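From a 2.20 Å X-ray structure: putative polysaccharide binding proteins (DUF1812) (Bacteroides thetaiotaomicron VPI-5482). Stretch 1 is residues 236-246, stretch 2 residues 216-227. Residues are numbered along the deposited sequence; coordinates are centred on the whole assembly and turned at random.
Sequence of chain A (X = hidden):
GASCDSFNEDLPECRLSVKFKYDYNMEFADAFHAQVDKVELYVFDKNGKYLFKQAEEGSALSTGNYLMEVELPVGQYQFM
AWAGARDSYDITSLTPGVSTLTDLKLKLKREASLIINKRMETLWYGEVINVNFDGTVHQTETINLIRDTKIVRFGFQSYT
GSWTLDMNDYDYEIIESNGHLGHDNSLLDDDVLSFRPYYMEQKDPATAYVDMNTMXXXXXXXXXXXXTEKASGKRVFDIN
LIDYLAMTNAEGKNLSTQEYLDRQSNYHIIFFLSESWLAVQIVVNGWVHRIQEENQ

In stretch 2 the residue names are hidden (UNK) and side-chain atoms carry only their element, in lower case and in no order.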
# COMPACT_ATOMS: atom_id res chain seq x y z
N VAL A 236 5.70 -11.89 22.71
CA VAL A 236 7.14 -12.18 22.79
C VAL A 236 7.98 -11.27 21.93
O VAL A 236 9.21 -11.29 22.04
CB VAL A 236 7.44 -13.64 22.38
CG1 VAL A 236 6.79 -14.61 23.39
CG2 VAL A 236 6.93 -13.92 20.97
N PHE A 237 7.35 -10.48 21.06
CA PHE A 237 8.05 -9.61 20.11
C PHE A 237 7.11 -8.48 19.71
O PHE A 237 5.96 -8.70 19.33
CB PHE A 237 8.48 -10.41 18.89
CG PHE A 237 9.58 -9.77 18.05
CD1 PHE A 237 10.85 -9.58 18.56
CD2 PHE A 237 9.36 -9.46 16.71
CE1 PHE A 237 11.87 -9.05 17.76
CE2 PHE A 237 10.38 -8.93 15.90
CZ PHE A 237 11.62 -8.72 16.43
N ASP A 238 7.61 -7.26 19.81
CA ASP A 238 6.78 -6.10 19.60
C ASP A 238 7.65 -4.96 19.15
O ASP A 238 8.18 -4.25 19.99
CB ASP A 238 6.02 -5.75 20.87
CG ASP A 238 4.93 -4.71 20.63
OD1 ASP A 238 4.88 -4.12 19.53
OD2 ASP A 238 4.11 -4.47 21.54
N ILE A 239 7.77 -4.78 17.83
CA ILE A 239 8.69 -3.80 17.29
C ILE A 239 7.99 -2.79 16.39
O ILE A 239 6.82 -2.96 15.98
CB ILE A 239 9.95 -4.45 16.61
CG1 ILE A 239 9.59 -5.38 15.44
CG2 ILE A 239 10.71 -5.28 17.63
CD1 ILE A 239 9.47 -4.72 14.10
N ASN A 240 8.70 -1.70 16.15
CA ASN A 240 8.18 -0.62 15.33
C ASN A 240 8.75 -0.88 13.96
O ASN A 240 9.93 -0.66 13.68
CB ASN A 240 8.60 0.73 15.91
CG ASN A 240 8.20 1.90 15.04
OD1 ASN A 240 7.88 1.74 13.87
ND2 ASN A 240 8.22 3.09 15.62
N LEU A 241 7.89 -1.44 13.11
CA LEU A 241 8.27 -1.83 11.80
C LEU A 241 8.71 -0.62 10.98
O LEU A 241 9.65 -0.70 10.18
CB LEU A 241 7.07 -2.52 11.13
CG LEU A 241 7.31 -3.11 9.75
CD1 LEU A 241 8.38 -4.17 9.84
CD2 LEU A 241 5.99 -3.67 9.16
N ILE A 242 8.02 0.51 11.14
CA ILE A 242 8.41 1.68 10.37
C ILE A 242 9.84 2.06 10.74
O ILE A 242 10.65 2.41 9.88
CB ILE A 242 7.54 2.90 10.65
CG1 ILE A 242 6.06 2.62 10.31
CG2 ILE A 242 8.12 4.12 9.87
CD1 ILE A 242 5.77 2.13 8.86
N ASP A 243 10.13 2.01 12.03
CA ASP A 243 11.46 2.34 12.51
C ASP A 243 12.55 1.38 12.03
O ASP A 243 13.66 1.79 11.70
CB ASP A 243 11.46 2.36 14.02
CG ASP A 243 12.31 3.40 14.52
OD1 ASP A 243 11.90 4.57 14.36
OD2 ASP A 243 13.41 3.08 15.02
N TYR A 244 12.23 0.10 12.02
CA TYR A 244 13.16 -0.89 11.48
C TYR A 244 13.40 -0.65 10.00
O TYR A 244 14.52 -0.81 9.53
CB TYR A 244 12.64 -2.31 11.73
CG TYR A 244 13.00 -2.86 13.11
CD1 TYR A 244 12.82 -2.10 14.25
CD2 TYR A 244 13.50 -4.14 13.26
CE1 TYR A 244 13.13 -2.59 15.47
CE2 TYR A 244 13.84 -4.64 14.49
CZ TYR A 244 13.65 -3.87 15.58
OH TYR A 244 13.97 -4.36 16.81
N LEU A 245 12.37 -0.25 9.25
CA LEU A 245 12.56 0.03 7.84
C LEU A 245 13.30 1.37 7.66
O LEU A 245 14.13 1.49 6.76
CB LEU A 245 11.24 0.00 7.07
CG LEU A 245 10.62 -1.40 6.91
CD1 LEU A 245 9.24 -1.28 6.39
CD2 LEU A 245 11.43 -2.28 6.02
N ALA A 246 13.02 2.35 8.51
CA ALA A 246 13.70 3.65 8.42
C ALA A 246 15.20 3.51 8.68
O ALA A 246 15.98 4.17 8.01
CB ALA A 246 13.05 4.72 9.39
N UNK A 216 -1.07 1.62 3.86
CA UNK A 216 0.12 2.44 3.65
C UNK A 216 1.06 2.36 4.81
O UNK A 216 0.61 2.38 5.99
n UNK A 216 -0.11 8.27 2.00
c UNK A 216 0.59 7.31 1.43
c UNK A 216 -0.25 3.90 3.45
c UNK A 216 -1.09 4.13 2.19
n UNK A 216 1.77 7.61 0.94
c UNK A 216 -1.15 5.60 1.85
n UNK A 216 0.14 6.05 1.37
N UNK A 217 2.36 2.22 4.49
CA UNK A 217 3.42 2.39 5.49
C UNK A 217 3.87 3.85 5.48
O UNK A 217 4.34 4.35 4.48
c UNK A 217 5.18 -0.96 4.63
c UNK A 217 3.99 -0.46 6.80
c UNK A 217 4.19 -0.05 5.33
c UNK A 217 4.60 1.43 5.23
N UNK A 218 3.69 4.53 6.62
CA UNK A 218 3.95 5.97 6.76
C UNK A 218 5.15 6.26 7.67
O UNK A 218 5.30 5.70 8.78
c UNK A 218 1.43 6.50 6.51
se UNK A 218 1.60 6.99 4.65
c UNK A 218 2.71 6.67 7.36
c UNK A 218 1.88 8.93 4.95
N UNK A 219 6.00 7.17 7.22
CA UNK A 219 7.21 7.46 7.98
C UNK A 219 6.90 8.07 9.33
O UNK A 219 7.67 7.91 10.25
o UNK A 219 9.99 10.63 7.73
c UNK A 219 9.21 10.47 6.76
o UNK A 219 9.47 10.83 5.58
c UNK A 219 8.20 8.31 7.20
c UNK A 219 7.92 9.74 7.04
N UNK A 220 5.76 8.74 9.44
CA UNK A 220 5.41 9.35 10.70
C UNK A 220 4.50 8.45 11.55
O UNK A 220 3.92 8.94 12.53
c UNK A 220 4.74 10.72 10.44
o UNK A 220 2.67 11.59 9.72
c UNK A 220 3.45 10.62 9.66
o UNK A 220 3.19 9.59 8.98
N UNK A 221 4.36 7.16 11.19
CA UNK A 221 3.62 6.20 12.03
C UNK A 221 4.53 5.24 12.77
O UNK A 221 5.72 5.16 12.46
c UNK A 221 -2.07 6.91 11.49
c UNK A 221 2.61 5.43 11.18
n UNK A 221 -2.94 7.86 11.22
c UNK A 221 0.30 6.18 11.66
c UNK A 221 1.44 6.30 10.74
n UNK A 221 -0.76 7.14 11.36
n UNK A 221 -2.53 5.71 11.84
N UNK A 222 3.98 4.51 13.74
CA UNK A 222 4.76 3.56 14.52
C UNK A 222 4.19 2.16 14.40
O UNK A 222 4.15 1.40 15.38
c UNK A 222 4.82 3.96 15.99
n UNK A 222 6.15 8.06 17.75
c UNK A 222 5.29 5.72 17.70
c UNK A 222 5.58 5.28 16.27
c UNK A 222 6.36 6.67 18.25
N UNK A 223 3.83 1.81 13.16
CA UNK A 223 3.23 0.52 12.82
C UNK A 223 3.99 -0.62 13.43
O UNK A 223 5.20 -0.74 13.28
c UNK A 223 2.54 -0.96 10.89
o UNK A 223 2.50 1.49 10.74
c UNK A 223 3.20 0.37 11.29
N UNK A 224 3.27 -1.47 14.12
CA UNK A 224 3.88 -2.51 14.94
C UNK A 224 3.83 -3.87 14.32
O UNK A 224 2.81 -4.23 13.76
n UNK A 224 1.67 -1.91 18.90
c UNK A 224 3.08 -1.82 18.63
c UNK A 224 1.09 -2.71 19.79
n UNK A 224 -0.23 -2.66 19.94
n UNK A 224 1.79 -3.58 20.51
c UNK A 224 3.32 -1.42 17.19
c UNK A 224 3.11 -2.61 16.27
N UNK A 225 4.91 -4.66 14.50
CA UNK A 225 4.87 -6.10 14.25
C UNK A 225 4.88 -6.74 15.63
O UNK A 225 5.80 -6.51 16.42
c UNK A 225 7.59 -8.47 12.62
c UNK A 225 5.07 -8.77 12.52
c UNK A 225 6.25 -8.11 13.29
c UNK A 225 6.05 -6.59 13.41
N UNK A 226 3.86 -7.54 15.92
CA UNK A 226 3.67 -8.17 17.23
C UNK A 226 3.45 -9.67 17.07
O UNK A 226 2.57 -10.11 16.33
c UNK A 226 2.32 -8.23 19.39
c UNK A 226 2.44 -7.60 17.97
c UNK A 226 2.49 -6.07 18.03
N UNK A 227 4.28 -10.44 17.76
CA UNK A 227 4.15 -11.88 17.86
C UNK A 227 3.66 -12.26 19.26
O UNK A 227 4.15 -11.74 20.27
c UNK A 227 7.17 -13.51 16.08
c UNK A 227 5.85 -12.81 16.12
c UNK A 227 5.50 -12.55 17.58
c UNK A 227 5.87 -11.53 15.25
O HOH W 1 7.90 5.33 14.06

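Position 216 carries three carbons, a nitrogen, and a carbon bearing two more nitrogens; this guanidinium side chain, out of reach of stretch 1, is Arg-216. Position 217 has four carbons forked at the second. The CA-to-CB bond points toward stretch 1, and one tip lies 3.8 Å from Ile-242 CD1. The fork makes it Leu-217, and that tip is CD2; its CD1 lies 4.4 Å from Leu-245 CD1.

At 218 the side chain is an unbranched run of two carbons, selenium and a carbon; its CA-to-CB bond points away from stretch 1, while the backbone O lies 3.4 Å from Ile-242 CG2. Selenium identifies selenomethionine, Met-218. Position 219 shows three carbons, the third carrying two oxygens, with its end leading away: Glu-219. Position 220 is one carbon shorter, with the same two oxygens and no contact: Asp-220. Position 221 again has three carbons, a nitrogen and a carbon with two nitrogens, its end leading away: Arg-221. It closes a type I turn from Met-218, with Arg-221 N donating to Met-218 O (3.0 Å), and its own O packs 3.3 Å from Ile-242 CG1.

Position 222 has four carbons in a row ending in nitrogen, the second of them 3.5 Å from Asn-240 ND2. This is Lys-222, largely solvent-facing. At 223 one carbon bears an oxygen and a carbon, the oxygen 3.8 Å from Ile-242 CG1: Thr-223. Its backbone O accepts from Leu-241 N at 2.8 Å.

Position 224 ends in a carbon with two nitrogens after three carbons and a nitrogen; one terminal nitrogen reaches 2.7 Å from Asp-238 OD2. It is Arg-224, whose NH1 forms a salt bridge there, although the hydrogen bonds within it are weak. At 225, four carbons forked at the second share a sheet face with Phe-237 and Ile-239. This is Leu-225; its CD2 approaches the phenyl edge, 4.3 Å from Phe-237 CE2. Position 226 has three carbons, one carrying the other two, a tip 3.4 Å from Asp-238 OD1: Val-226. Position 227 repeats the forked four carbons, CB lying 3.9 Å from Phe-237 CB: Leu-227.

The strands run antiparallel. Leu-225 N donates to Ile-239 O and Ile-239 N to Leu-225 O, both at 3.0 Å, while Leu-227 N donates to Phe-237 O at 2.9 Å. At the end of the strand, Asn-240 OD1 caps the helix by accepting from Asp-243 N (2.9 Å). A water bridges Asn-240 ND2 and Arg-221 O, and Ile-242 nestles against the preceding loop, extending the contact from sheet to helix.

Stretch 2 (216-227) RLMEDRKTRLVL
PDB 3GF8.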